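PDB 1W52: pancreatic lipase related protein 2 from Equus caballus, which probably hydrolyses galactolipids and triacylglycerols to release fatty acids, as a secreted lipase of the alpha/beta hydrolase superfamily. Local coordinates for residues R70-I76 and T100-V106; Y42-D48 and C92-L96; T37-L41 and Y50-T54. All coordinates share one frame; numbering follows the deposited sequence.

Overall arrangement
The three contacts illustrate how one edge of an alpha/beta hydrolase sheet is assembled. Contact 1, the buried one, pairs the parallel strands 72-76 and 102-107. Contact 3, partly buried, adds the hairpin of strands 38-43 and 50-53, the latter outermost in the sheet; strand 38-43 runs antiparallel beside 102-107. Contact 2 lays helix 87-96, which links the two strands of contact 1, against strand 38-43 and the loop after it, and the Cys92-Cys103 disulfide ties contacts 1 and 2. Chemistry follows place: a backbone ladder with mainly apolar packing inside, a leucine and a long lysine at the helix, and an arginine and a tyrosine at the sheet edge.

Contact 1 (R70-I76 and T100-V106); sequences RKTHFVI and TTNCISV
Thr100 sets its OG1 over one face of the Arg70 guanidinium, nearer its periphery than its centre. Thr101 lies beside the ring of His73, whose two nitrogens bond to His149 and Glu99. At Asn102 the parallel pairing is under way: its O accepts His73 N at 2.7 Å. In its side chain OD1 accepts from Gln67 N, and ND2 donates at 3.0 Å to Thr72 OG1, which lies 13° out of the Asn102 amide plane. With chi1 at -59°, Thr72 holds OG1 beside its own backbone N, where Tyr143 OH also bonds to it. A valine in its place would probably leave both Asn102 ND2 and Tyr143 OH without this shared partner. Cys103 turns SG to the other face, 3.8 Å from His73 CB, and joins it to Cys92 of the connecting helix. Ile104 is gripped through N by His73 O and through O by Val75 N, its side chain lying alongside Phe74 and pointing the same way. Past Ser105, Val106 places CG2 3.8 Å from Ile76 CG1, and its N bonds to Val75 O. On the face of Thr72, Phe74 and Ile76, polar pairing thus gives way to apolar packing between parallel strands of a beta-alpha-beta unit.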
loop_
_atom_site.group_PDB
_atom_site.type_symbol
_atom_site.label_atom_id
_atom_site.label_comp_id
_atom_site.label_asym_id
_atom_site.label_seq_id
_atom_site.Cartn_x
_atom_site.Cartn_y
_atom_site.Cartn_z
ATOM N N ARG A 70 -0.517 -20.946 15.489
ATOM C CA ARG A 70 -0.284 -20.097 14.303
ATOM C C ARG A 70 -0.361 -18.592 14.521
ATOM O O ARG A 70 -1.033 -18.175 15.462
ATOM C CB ARG A 70 -1.359 -20.428 13.303
ATOM C CG ARG A 70 -1.393 -21.882 12.994
ATOM C CD ARG A 70 -0.080 -22.349 12.507
ATOM N NE ARG A 70 -0.177 -23.542 11.704
ATOM C CZ ARG A 70 0.853 -24.089 11.098
ATOM N NH1 ARG A 70 2.038 -23.522 11.159
ATOM N NH2 ARG A 70 0.703 -25.188 10.404
ATOM N N LYS A 71 0.284 -17.789 13.646
ATOM C CA LYS A 71 0.052 -16.316 13.601
ATOM C C LYS A 71 -1.440 -15.963 13.565
ATOM O O LYS A 71 -2.239 -16.767 13.140
ATOM C CB LYS A 71 0.634 -15.656 12.337
ATOM C CG LYS A 71 2.136 -15.421 12.307
ATOM C CD LYS A 71 2.586 -14.618 11.046
ATOM C CE LYS A 71 2.256 -13.129 11.165
ATOM N NZ LYS A 71 2.838 -12.411 12.382
ATOM N N THR A 72 -1.805 -14.761 13.987
ATOM C CA THR A 72 -3.177 -14.298 13.852
ATOM C C THR A 72 -3.265 -12.911 13.209
ATOM O O THR A 72 -2.683 -11.930 13.696
ATOM C CB THR A 72 -3.830 -14.270 15.195
ATOM O OG1 THR A 72 -3.805 -15.591 15.769
ATOM C CG2 THR A 72 -5.303 -13.845 15.089
ATOM N N HIS A 73 -3.979 -12.840 12.093
ATOM C CA HIS A 73 -4.230 -11.575 11.409
ATOM C C HIS A 73 -5.594 -10.999 11.787
ATOM O O HIS A 73 -6.617 -11.668 11.745
ATOM C CB HIS A 73 -4.123 -11.764 9.905
ATOM C CG HIS A 73 -2.806 -12.336 9.488
ATOM N ND1 HIS A 73 -1.635 -11.626 9.573
ATOM C CD2 HIS A 73 -2.473 -13.554 8.999
ATOM C CE1 HIS A 73 -0.634 -12.379 9.148
ATOM N NE2 HIS A 73 -1.117 -13.552 8.788
ATOM N N PHE A 74 -5.554 -9.750 12.219
ATOM C CA PHE A 74 -6.735 -8.947 12.477
ATOM C C PHE A 74 -6.829 -7.951 11.326
ATOM O O PHE A 74 -5.810 -7.374 10.888
ATOM C CB PHE A 74 -6.530 -8.179 13.765
ATOM C CG PHE A 74 -6.825 -8.979 15.028
ATOM C CD1 PHE A 74 -5.805 -9.268 15.973
ATOM C CD2 PHE A 74 -8.120 -9.373 15.325
ATOM C CE1 PHE A 74 -6.092 -9.915 17.138
ATOM C CE2 PHE A 74 -8.393 -10.036 16.504
ATOM C CZ PHE A 74 -7.375 -10.292 17.403
ATOM N N VAL A 75 -8.044 -7.743 10.846
ATOM C CA VAL A 75 -8.300 -6.791 9.774
ATOM C C VAL A 75 -9.407 -5.843 10.184
ATOM O O VAL A 75 -10.544 -6.221 10.238
ATOM C CB VAL A 75 -8.726 -7.539 8.557
ATOM C CG1 VAL A 75 -9.145 -6.596 7.485
ATOM C CG2 VAL A 75 -7.558 -8.398 8.078
ATOM N N ILE A 76 -9.087 -4.605 10.461
ATOM C CA ILE A 76 -10.073 -3.623 10.925
ATOM C C ILE A 76 -10.433 -2.554 9.846
ATOM O O ILE A 76 -9.547 -1.820 9.366
ATOM C CB ILE A 76 -9.480 -2.913 12.155
ATOM C CG1 ILE A 76 -8.815 -3.930 13.104
ATOM C CG2 ILE A 76 -10.564 -2.099 12.855
ATOM C CD1 ILE A 76 -7.973 -3.301 14.210
ATOM N N THR A 100 -0.964 -20.921 6.806
ATOM C CA THR A 100 -1.939 -21.576 7.669
ATOM C C THR A 100 -1.955 -20.795 8.961
ATOM O O THR A 100 -0.944 -20.619 9.622
ATOM C CB THR A 100 -1.791 -23.141 7.821
ATOM O OG1 THR A 100 -0.483 -23.484 8.233
ATOM C CG2 THR A 100 -1.967 -23.877 6.434
ATOM N N THR A 101 -3.139 -20.260 9.247
ATOM C CA THR A 101 -3.279 -19.184 10.178
ATOM C C THR A 101 -4.720 -18.860 10.583
ATOM O O THR A 101 -5.679 -19.393 10.028
ATOM C CB THR A 101 -2.661 -17.984 9.515
ATOM O OG1 THR A 101 -1.460 -18.406 8.852
ATOM C CG2 THR A 101 -2.173 -16.955 10.524
ATOM N N ASN A 102 -4.806 -17.998 11.601
ATOM C CA ASN A 102 -6.017 -17.395 12.106
ATOM C C ASN A 102 -6.166 -16.000 11.568
ATOM O O ASN A 102 -5.288 -15.146 11.778
ATOM C CB ASN A 102 -5.910 -17.248 13.623
ATOM C CG ASN A 102 -5.533 -18.519 14.299
ATOM O OD1 ASN A 102 -6.180 -19.551 14.069
ATOM N ND2 ASN A 102 -4.485 -18.472 15.150
ATOM N N CYS A 103 -7.284 -15.733 10.901
ATOM C CA CYS A 103 -7.562 -14.371 10.461
ATOM C C CYS A 103 -8.909 -13.896 10.959
ATOM O O CYS A 103 -9.913 -14.490 10.662
ATOM C CB CYS A 103 -7.442 -14.257 8.943
ATOM S SG CYS A 103 -7.531 -12.527 8.401
ATOM N N ILE A 104 -8.905 -12.835 11.753
ATOM C CA ILE A 104 -10.138 -12.210 12.244
ATOM C C ILE A 104 -10.394 -10.834 11.602
ATOM O O ILE A 104 -9.489 -9.983 11.504
ATOM C CB ILE A 104 -10.110 -12.001 13.789
ATOM C CG1 ILE A 104 -9.686 -13.269 14.548
ATOM C CG2 ILE A 104 -11.467 -11.502 14.276
ATOM C CD1 ILE A 104 -9.093 -12.957 15.910
ATOM N N SER A 105 -11.653 -10.638 11.210
ATOM C CA SER A 105 -12.151 -9.408 10.636
ATOM C C SER A 105 -12.907 -8.736 11.748
ATOM O O SER A 105 -13.783 -9.340 12.337
ATOM C CB SER A 105 -13.067 -9.736 9.461
ATOM O OG SER A 105 -13.829 -8.604 9.054
ATOM N N VAL A 106 -12.516 -7.514 12.084
ATOM C CA VAL A 106 -13.130 -6.771 13.179
ATOM C C VAL A 106 -14.253 -5.883 12.624
ATOM O O VAL A 106 -13.987 -4.803 12.098
ATOM C CB VAL A 106 -12.100 -5.900 13.893
ATOM C CG1 VAL A 106 -12.775 -5.070 15.001
ATOM C CG2 VAL A 106 -10.961 -6.751 14.461
#

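Contact 2 (Y42-D48 and C92-L96); sequences YTNKNPD and CKKIL
Lys93 and Tyr42 cross obliquely, the lysine chain passing by the ring so that NZ ends near its CE1 side. The lysine is bent at chi2 (97°) and again at chi3, and this course carries it past the carbonyl of Pro47, with CG 3.2 Å from Pro47 O. Lys93 NZ then donates to the main-chain O of Asp48 at 2.9 Å, tilted 22° from the carbonyl plane. That same Asp48 O lies at the edge of the Tyr42 ring, in its plane. The Asp48 carboxylate stays apart, its OD1 5.5 Å from Lys93 NZ, so any attraction between the charges is probably weak and long-range. One turn along the helix, Leu96 points toward the strand: CD1 packs 3.9 Å from Tyr42 CB and against the backbone of Thr43, while the leucine side chain lies obliquely to that of Asn44, CD2 3.8 Å from OD1. That amide is held by the chain just beyond the helix, OD1 accepting from Thr101 N and ND2 donating to Glu99 O. Cys92 CB meets Tyr42 CD2, while SG stands 5.5 Å from the ring centroid in an oblique sulfur-aromatic contact. Such packing is that of a beta-alpha-beta crossover helix on its sheet: here helix 87-96 packs against the end of strand 38-43, next to strand 102-107 to which it leads, within the alpha/beta hydrolase fold.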
loop_
_atom_site.group_PDB
_atom_site.type_symbol
_atom_site.label_atom_id
_atom_site.label_comp_id
_atom_site.label_asym_id
_atom_site.label_seq_id
_atom_site.Cartn_x
_atom_site.Cartn_y
_atom_site.Cartn_z
ATOM N N TYR A 42 -11.876 -16.593 10.849
ATOM C CA TYR A 42 -11.622 -17.389 9.694
ATOM C C TYR A 42 -10.275 -18.074 9.940
ATOM O O TYR A 42 -9.347 -17.471 10.469
ATOM C CB TYR A 42 -11.544 -16.498 8.466
ATOM C CG TYR A 42 -12.852 -15.867 7.991
ATOM C CD1 TYR A 42 -13.664 -16.539 7.092
ATOM C CD2 TYR A 42 -13.239 -14.555 8.374
ATOM C CE1 TYR A 42 -14.860 -15.949 6.609
ATOM C CE2 TYR A 42 -14.440 -13.962 7.896
ATOM C CZ TYR A 42 -15.242 -14.667 7.013
ATOM O OH TYR A 42 -16.423 -14.151 6.513
ATOM N N THR A 43 -10.215 -19.352 9.582
ATOM C CA THR A 43 -9.035 -20.221 9.725
ATOM C C THR A 43 -9.068 -21.207 8.576
ATOM O O THR A 43 -10.112 -21.387 7.955
ATOM C CB THR A 43 -9.070 -21.048 11.024
ATOM O OG1 THR A 43 -10.400 -21.554 11.236
ATOM C CG2 THR A 43 -8.757 -20.198 12.252
ATOM N N ASN A 44 -7.952 -21.887 8.315
ATOM C CA ASN A 44 -7.856 -22.654 7.075
ATOM C C ASN A 44 -8.884 -23.758 7.133
ATOM O O ASN A 44 -9.324 -24.257 6.106
ATOM C CB ASN A 44 -6.475 -23.233 6.856
ATOM C CG ASN A 44 -5.406 -22.238 7.054
ATOM O OD1 ASN A 44 -5.127 -21.862 8.177
ATOM N ND2 ASN A 44 -4.789 -21.800 5.979
ATOM N N LYS A 45 -9.277 -24.105 8.356
ATOM C CA LYS A 45 -10.295 -25.112 8.605
ATOM C C LYS A 45 -11.630 -24.642 8.022
ATOM O O LYS A 45 -12.248 -25.372 7.238
ATOM C CB LYS A 45 -10.371 -25.396 10.112
ATOM C CG LYS A 45 -9.005 -25.862 10.738
ATOM C CD LYS A 45 -9.005 -25.948 12.291
ATOM C CE LYS A 45 -7.765 -26.708 12.855
ATOM N NZ LYS A 45 -7.410 -26.362 14.294
ATOM N N ASN A 46 -12.031 -23.410 8.372
ATOM C CA ASN A 46 -13.245 -22.741 7.837
ATOM C C ASN A 46 -12.996 -21.442 7.064
ATOM O O ASN A 46 -13.153 -20.352 7.608
ATOM C CB ASN A 46 -14.237 -22.430 8.963
ATOM C CG ASN A 46 -13.697 -21.434 9.976
ATOM O OD1 ASN A 46 -12.779 -21.737 10.740
ATOM N ND2 ASN A 46 -14.281 -20.248 9.997
ATOM N N PRO A 47 -12.618 -21.559 5.795
ATOM C CA PRO A 47 -12.358 -20.385 4.940
ATOM C C PRO A 47 -13.573 -19.713 4.253
ATOM O O PRO A 47 -13.364 -19.007 3.276
ATOM C CB PRO A 47 -11.382 -20.945 3.892
ATOM C CG PRO A 47 -11.691 -22.426 3.806
ATOM C CD PRO A 47 -12.351 -22.825 5.091
ATOM N N ASP A 48 -14.792 -19.899 4.758
ATOM C CA ASP A 48 -15.957 -19.287 4.128
ATOM C C ASP A 48 -16.900 -18.641 5.117
ATOM O O ASP A 48 -17.197 -17.462 4.992
ATOM C CB ASP A 48 -16.723 -20.304 3.306
ATOM C CG ASP A 48 -15.864 -20.975 2.292
ATOM O OD1 ASP A 48 -15.330 -20.239 1.444
ATOM O OD2 ASP A 48 -15.656 -22.214 2.279
ATOM N N CYS A 92 -9.190 -11.731 4.515
ATOM C CA CYS A 92 -8.886 -12.904 5.351
ATOM C C CYS A 92 -8.742 -14.183 4.529
ATOM O O CYS A 92 -7.693 -14.818 4.559
ATOM C CB CYS A 92 -9.929 -13.094 6.456
ATOM S SG CYS A 92 -9.517 -12.187 7.963
ATOM N N LYS A 93 -9.799 -14.554 3.816
ATOM C CA LYS A 93 -9.735 -15.576 2.774
ATOM C C LYS A 93 -8.446 -15.560 1.929
ATOM O O LYS A 93 -7.774 -16.570 1.820
ATOM C CB LYS A 93 -10.950 -15.439 1.840
ATOM C CG LYS A 93 -12.224 -16.222 2.285
ATOM C CD LYS A 93 -13.258 -15.374 3.046
ATOM C CE LYS A 93 -14.694 -15.848 2.794
ATOM N NZ LYS A 93 -15.642 -15.264 3.795
ATOM N N LYS A 94 -8.085 -14.443 1.324
ATOM C CA LYS A 94 -6.866 -14.458 0.509
ATOM C C LYS A 94 -5.662 -14.883 1.374
ATOM O O LYS A 94 -4.797 -15.658 0.925
ATOM C CB LYS A 94 -6.563 -13.109 -0.175
ATOM C CG LYS A 94 -7.545 -12.658 -1.275
ATOM C CD LYS A 94 -6.921 -11.552 -2.232
ATOM C CE LYS A 94 -7.904 -10.396 -2.555
ATOM N NZ LYS A 94 -9.301 -10.815 -2.809
ATOM N N ILE A 95 -5.593 -14.367 2.604
ATOM C CA ILE A 95 -4.468 -14.695 3.505
ATOM C C ILE A 95 -4.358 -16.217 3.749
ATOM O O ILE A 95 -3.279 -16.756 3.739
ATOM C CB ILE A 95 -4.594 -13.946 4.852
ATOM C CG1 ILE A 95 -4.283 -12.472 4.665
ATOM C CG2 ILE A 95 -3.636 -14.515 5.882
ATOM C CD1 ILE A 95 -4.494 -11.647 5.944
ATOM N N LEU A 96 -5.489 -16.880 3.933
ATOM C CA LEU A 96 -5.555 -18.320 4.138
ATOM C C LEU A 96 -5.276 -19.176 2.900
ATOM O O LEU A 96 -5.080 -20.378 3.018
ATOM C CB LEU A 96 -6.934 -18.694 4.679
ATOM C CG LEU A 96 -7.292 -17.991 5.987
ATOM C CD1 LEU A 96 -8.738 -18.249 6.346
ATOM C CD2 LEU A 96 -6.373 -18.388 7.132
#

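Contact 3 (T37-L41 and Y50-T54); sequences TRFLL and YQLIT
Leu41 O is approached by three groups: Gln51 N donates to it at 3.1 Å in the carbonyl plane, on a lone pair; Asn46 ND2 bonds to it from the loop between the strands; and Tyr50 CA makes a CH...O contact. Strands 38-43 and 50-53 thereby close a beta hairpin at the margin of the alpha/beta hydrolase sheet. Leu41 N returns a bond to Gln51 O, completing a hydrogen-bonded pair, whereas further along Ile53 N reaches Phe39 O only weakly, at 3.4 Å. On the face carrying Leu41 and Ile53 the packing is aliphatic, with Leu41 CD2 3.8 Å from Ile53 CD1, and the Phe39 ring leads away to helix 116-141. The face of Leu40 and Leu52 mixes polar and apolar groups. Arg38 swings across the end of Tyr50, guanidinium and ring planes 83° apart, the phenol OH lying at the guanidinium edge. Glu84 is a shared partner, by a salt bridge to Arg38 and a weak hydrogen bond to Tyr50 OH. With chi1 at 52°, Tyr50 folds its ring alongside Leu40, whose CD1 sits 4.1 Å above the ring centre, just 5° off the normal.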
loop_
_atom_site.group_PDB
_atom_site.type_symbol
_atom_site.label_atom_id
_atom_site.label_comp_id
_atom_site.label_asym_id
_atom_site.label_seq_id
_atom_site.Cartn_x
_atom_site.Cartn_y
_atom_site.Cartn_z
ATOM N N THR A 37 -19.179 -4.062 18.246
ATOM C CA THR A 37 -17.916 -4.630 17.734
ATOM C C THR A 37 -18.041 -6.135 17.637
ATOM O O THR A 37 -18.516 -6.779 18.571
ATOM C CB THR A 37 -16.784 -4.357 18.677
ATOM O OG1 THR A 37 -16.738 -2.973 18.963
ATOM C CG2 THR A 37 -15.459 -4.663 18.042
ATOM N N ARG A 38 -17.569 -6.724 16.560
ATOM C CA ARG A 38 -17.826 -8.137 16.368
ATOM C C ARG A 38 -16.629 -8.782 15.695
ATOM O O ARG A 38 -16.316 -8.461 14.554
ATOM C CB ARG A 38 -19.080 -8.336 15.507
ATOM C CG ARG A 38 -20.425 -8.146 16.198
ATOM C CD ARG A 38 -21.529 -8.980 15.535
ATOM N NE ARG A 38 -21.287 -9.107 14.098
ATOM C CZ ARG A 38 -21.723 -10.105 13.318
ATOM N NH1 ARG A 38 -22.469 -11.100 13.791
ATOM N NH2 ARG A 38 -21.425 -10.093 12.025
ATOM N N PHE A 39 -15.981 -9.705 16.401
ATOM C CA PHE A 39 -14.813 -10.434 15.897
ATOM C C PHE A 39 -15.205 -11.673 15.102
ATOM O O PHE A 39 -15.861 -12.547 15.617
ATOM C CB PHE A 39 -13.996 -10.837 17.089
ATOM C CG PHE A 39 -13.531 -9.672 17.906
ATOM C CD1 PHE A 39 -12.579 -8.832 17.404
ATOM C CD2 PHE A 39 -14.042 -9.438 19.173
ATOM C CE1 PHE A 39 -12.137 -7.768 18.136
ATOM C CE2 PHE A 39 -13.585 -8.369 19.954
ATOM C CZ PHE A 39 -12.636 -7.522 19.426
ATOM N N LEU A 40 -14.847 -11.736 13.829
ATOM C CA LEU A 40 -15.291 -12.841 12.971
ATOM C C LEU A 40 -14.112 -13.679 12.548
ATOM O O LEU A 40 -13.162 -13.159 11.944
ATOM C CB LEU A 40 -15.965 -12.351 11.725
ATOM C CG LEU A 40 -16.852 -11.136 11.919
ATOM C CD1 LEU A 40 -17.541 -10.877 10.641
ATOM C CD2 LEU A 40 -17.867 -11.345 13.034
ATOM N N LEU A 41 -14.178 -14.981 12.862
ATOM C CA LEU A 41 -12.978 -15.829 12.829
ATOM C C LEU A 41 -12.922 -16.767 11.629
ATOM O O LEU A 41 -13.800 -17.578 11.412
ATOM C CB LEU A 41 -12.798 -16.614 14.135
ATOM C CG LEU A 41 -11.467 -17.371 14.305
ATOM C CD1 LEU A 41 -10.285 -16.740 13.615
ATOM C CD2 LEU A 41 -11.103 -17.453 15.743
ATOM N N TYR A 50 -17.799 -17.751 9.210
ATOM C CA TYR A 50 -16.920 -17.337 10.285
ATOM C C TYR A 50 -17.441 -17.850 11.585
ATOM O O TYR A 50 -18.552 -18.335 11.688
ATOM C CB TYR A 50 -16.827 -15.800 10.362
ATOM C CG TYR A 50 -18.175 -15.119 10.428
ATOM C CD1 TYR A 50 -18.762 -14.792 11.644
ATOM C CD2 TYR A 50 -18.880 -14.838 9.258
ATOM C CE1 TYR A 50 -20.013 -14.189 11.687
ATOM C CE2 TYR A 50 -20.118 -14.238 9.290
ATOM C CZ TYR A 50 -20.685 -13.915 10.498
ATOM O OH TYR A 50 -21.920 -13.309 10.486
ATOM N N GLN A 51 -16.655 -17.685 12.614
ATOM C CA GLN A 51 -17.104 -18.117 13.891
ATOM C C GLN A 51 -17.168 -16.918 14.774
ATOM O O GLN A 51 -16.156 -16.325 15.094
ATOM C CB GLN A 51 -16.153 -19.180 14.442
ATOM C CG GLN A 51 -16.007 -20.436 13.516
ATOM C CD GLN A 51 -15.666 -21.711 14.273
ATOM O OE1 GLN A 51 -14.545 -21.875 14.746
ATOM N NE2 GLN A 51 -16.642 -22.609 14.393
ATOM N N LEU A 52 -18.368 -16.545 15.163
ATOM C CA LEU A 52 -18.491 -15.433 16.055
ATOM C C LEU A 52 -17.828 -15.818 17.356
ATOM O O LEU A 52 -18.267 -16.727 18.034
ATOM C CB LEU A 52 -19.947 -15.037 16.273
ATOM C CG LEU A 52 -20.156 -13.708 17.018
ATOM C CD1 LEU A 52 -19.292 -12.556 16.460
ATOM C CD2 LEU A 52 -21.645 -13.307 16.996
ATOM N N ILE A 53 -16.736 -15.145 17.679
ATOM C CA ILE A 53 -16.077 -15.336 18.958
ATOM C C ILE A 53 -16.235 -14.087 19.792
ATOM O O ILE A 53 -16.630 -13.039 19.277
ATOM C CB ILE A 53 -14.588 -15.650 18.741
ATOM C CG1 ILE A 53 -13.837 -14.444 18.155
ATOM C CG2 ILE A 53 -14.444 -16.848 17.793
ATOM C CD1 ILE A 53 -12.330 -14.644 18.026
ATOM N N THR A 54 -15.872 -14.184 21.063
ATOM C CA THR A 54 -16.106 -13.113 22.009
ATOM C C THR A 54 -15.126 -13.203 23.133
ATOM O O THR A 54 -14.955 -14.260 23.699
ATOM C CB THR A 54 -17.451 -13.311 22.673
ATOM O OG1 THR A 54 -18.470 -13.547 21.705
ATOM C CG2 THR A 54 -17.870 -12.069 23.371
#